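Local coordinates for universal stress protein (Archaeoglobus fulgidus, PDB 6HCD) that is of unknown function but, as a member of the universal stress protein A family, probably takes part in the response to stress, at residues Ser85-Lys89 / Glu90-Gly94. Residues are numbered along the deposited sequence; the frame is centred on the assembly and turned at random.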
ATOM      1  N   SER A  85     -14.477  14.990   8.414  1.00 17.29           N
ATOM      2  CA  SER A  85     -14.544  15.319   9.834  1.00 15.68           C
ATOM      3  C   SER A  85     -13.541  14.452  10.614  1.00 15.32           C
ATOM      4  O   SER A  85     -12.870  14.936  11.510  1.00 21.20           O
ATOM      5  CB  SER A  85     -15.972  15.245  10.361  1.00 16.40           C
ATOM      6  OG  SER A  85     -16.342  13.918  10.698  1.00 16.49           O
ATOM      7  N   ILE A  86     -13.395  13.180  10.237  1.00 15.50           N
ATOM      8  CA  ILE A  86     -12.418  12.278  10.864  1.00 16.51           C
ATOM      9  C   ILE A  86     -10.994  12.817  10.627  1.00 13.75           C
ATOM     10  O   ILE A  86     -10.183  12.878  11.540  1.00 14.85           O
ATOM     11  CB  ILE A  86     -12.584  10.829  10.354  1.00 15.10           C
ATOM     12  CG1 ILE A  86     -13.932  10.211  10.751  1.00 23.38           C
ATOM     13  CG2 ILE A  86     -11.428   9.961  10.803  1.00 14.79           C
ATOM     14  CD1 ILE A  86     -14.110   9.976  12.221  1.00 49.00           C
ATOM     15  N   ILE A  87     -10.704  13.221   9.391  1.00 14.69           N
ATOM     16  CA  ILE A  87      -9.378  13.735   9.008  1.00 14.38           C
ATOM     17  C   ILE A  87      -9.028  14.939   9.894  1.00 17.55           C
ATOM     18  O   ILE A  87      -7.923  15.032  10.414  1.00 18.13           O
ATOM     19  CB  ILE A  87      -9.350  14.080   7.511  1.00 13.67           C
ATOM     20  CG1 ILE A  87      -9.517  12.829   6.638  1.00 14.58           C
ATOM     21  CG2 ILE A  87      -8.088  14.823   7.144  1.00 17.32           C
ATOM     22  CD1 ILE A  87      -8.462  11.755   6.873  1.00 17.44           C
ATOM     23  N   ARG A  88      -9.975  15.864  10.044  1.00 21.99           N
ATOM     24  CA  ARG A  88      -9.769  17.104  10.802  1.00 23.52           C
ATOM     25  C   ARG A  88      -9.603  16.795  12.295  1.00 27.31           C
ATOM     26  O   ARG A  88      -8.729  17.368  12.946  1.00 20.64           O
ATOM     27  CB  ARG A  88     -10.932  18.071  10.550  1.00 23.66           C
ATOM     28  CG  ARG A  88     -10.953  18.676   9.155  1.00 26.06           C
ATOM     29  CD  ARG A  88     -12.241  19.447   8.938  1.00 38.15           C
ATOM     30  NE  ARG A  88     -12.415  19.975   7.603  1.00 39.54           N
ATOM     31  CZ  ARG A  88     -13.488  20.645   7.225  1.00 37.32           C
ATOM     32  NH1 ARG A  88     -13.688  20.901   5.945  1.00 71.58           N
ATOM     33  NH2 ARG A  88     -14.376  21.034   8.128  1.00 36.26           N
ATOM     34  N   LYS A  89     -10.421  15.879  12.830  1.00 19.65           N
ATOM     35  CA  LYS A  89     -10.299  15.443  14.219  1.00 20.30           C
ATOM     36  C   LYS A  89      -8.901  14.850  14.473  1.00 24.31           C
ATOM     37  O   LYS A  89      -8.362  14.993  15.562  1.00 22.54           O
ATOM     38  CB  LYS A  89     -11.410  14.444  14.561  1.00 24.07           C
ATOM     39  CG  LYS A  89     -11.446  13.965  16.009  1.00 40.40           C
ATOM     40  CD  LYS A  89     -10.860  12.578  16.218  1.00 47.97           C
ATOM     41  CE  LYS A  89     -11.847  11.461  15.961  1.00 53.62           C
ATOM     42  NZ  LYS A  89     -11.155  10.214  15.559  1.00 51.33           N
ATOM     43  N   GLU A  90      -8.311  14.198  13.464  1.00 18.58           N
ATOM     44  CA  GLU A  90      -6.966  13.608  13.577  1.00 20.84           C
ATOM     45  C   GLU A  90      -5.865  14.644  13.287  1.00 26.95           C
ATOM     46  O   GLU A  90      -4.690  14.277  13.160  1.00 27.15           O
ATOM     47  CB  GLU A  90      -6.845  12.405  12.634  1.00 22.40           C
ATOM     48  CG  GLU A  90      -7.708  11.228  13.064  1.00 20.64           C
ATOM     49  CD  GLU A  90      -7.274  10.581  14.372  1.00 18.35           C
ATOM     50  OE1 GLU A  90      -6.061  10.355  14.522  1.00 28.91           O
ATOM     51  OE2 GLU A  90      -8.147  10.306  15.231  1.00 31.50           O
ATOM     52  N   GLY A  91      -6.236  15.917  13.139  1.00 24.09           N
ATOM     53  CA  GLY A  91      -5.278  17.014  13.069  1.00 26.81           C
ATOM     54  C   GLY A  91      -4.694  17.253  11.685  1.00 29.75           C
ATOM     55  O   GLY A  91      -3.650  17.884  11.567  1.00 23.48           O
ATOM     56  N   ALA A  92      -5.377  16.785  10.640  1.00 21.79           N
ATOM     57  CA  ALA A  92      -4.945  17.005   9.246  1.00 27.09           C
ATOM     58  C   ALA A  92      -6.002  17.840   8.508  1.00 21.25           C
ATOM     59  O   ALA A  92      -7.140  17.958   8.941  1.00 24.64           O
ATOM     60  CB  ALA A  92      -4.699  15.680   8.557  1.00 25.50           C
ATOM     61  N   GLU A  93      -5.598  18.410   7.379  1.00 22.20           N
ATOM     62  CA  GLU A  93      -6.475  19.158   6.490  1.00 26.70           C
ATOM     63  C   GLU A  93      -7.086  18.160   5.504  1.00 21.92           C
ATOM     64  O   GLU A  93      -6.363  17.345   4.931  1.00 16.30           O
ATOM     65  CB  GLU A  93      -5.665  20.252   5.789  1.00 35.21           C
ATOM     66  CG  GLU A  93      -6.461  21.134   4.844  1.00119.48           C
ATOM     67  CD  GLU A  93      -5.604  22.040   3.975  1.00135.58           C
ATOM     68  OE1 GLU A  93      -6.075  22.432   2.892  1.00 57.93           O
ATOM     69  OE2 GLU A  93      -4.473  22.377   4.395  1.00 67.95           O
ATOM     70  N   GLY A  94      -8.412  18.219   5.320  1.00 14.86           N
ATOM     71  CA  GLY A  94      -9.135  17.299   4.414  1.00 17.46           C
ATOM     72  C   GLY A  94     -10.095  18.029   3.477  1.00 18.74           C
ATOM     73  O   GLY A  94     -10.680  19.030   3.854  1.00 18.49           O
TER
HETATM   74  O   HOH W   1      -7.511  19.510  11.661  1.00 38.72           O
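Ile87 O, in the last turn of helix 70-89, accepts two backbone N-H groups: Ala92 N at 3.1 Å with a fairly straight 159° angle at the hydrogen, and Glu90 N through a weak bond. The shorter bond of Glu90 N goes to Ile86 O, 3.0 Å away. One residue further on, Gly91 N reaches Arg88 O at 2.9 Å, approaching from above the carbonyl plane, 65° out of it. The pairs Ala92 to Ile87 and Gly91 to Arg88, with positive phi at Gly91, define a Schellman motif, and a water donating to both Arg88 O and Ala92 O bridges the turn. An apolar contact joins Ile87 and Ala92 as well: chi1 of -65° sets CG1 of Ile87 beside the backbone N and CG2 anti to it, and Ile87 CG2 meets Ala92 CB at 3.8 Å. The Ile87 side chain also touches Leu42 of helix 36-52. Lys89 and Glu90 run side by side in the same direction; the lysine chain bends at chi2 and chi3 and brings Lys89 NZ to 3.0 Å from Glu90 OE2, on its anti lone pair. Glu90 also touches Arg43 and Ala46, and its carbonyl takes a hydrogen bond from Arg50. With an alanine in place of Glu90, Lys89 NZ would probably lose its carboxylate mate and the bent lysine chain would probably be set free to turn. The chemistry thus implies a helix end closed by main-chain bonds of the Schellman motif, where the chain leaves for strand 94-100, with the Lys89-Glu90 salt bridge adding a side-chain link at the surface.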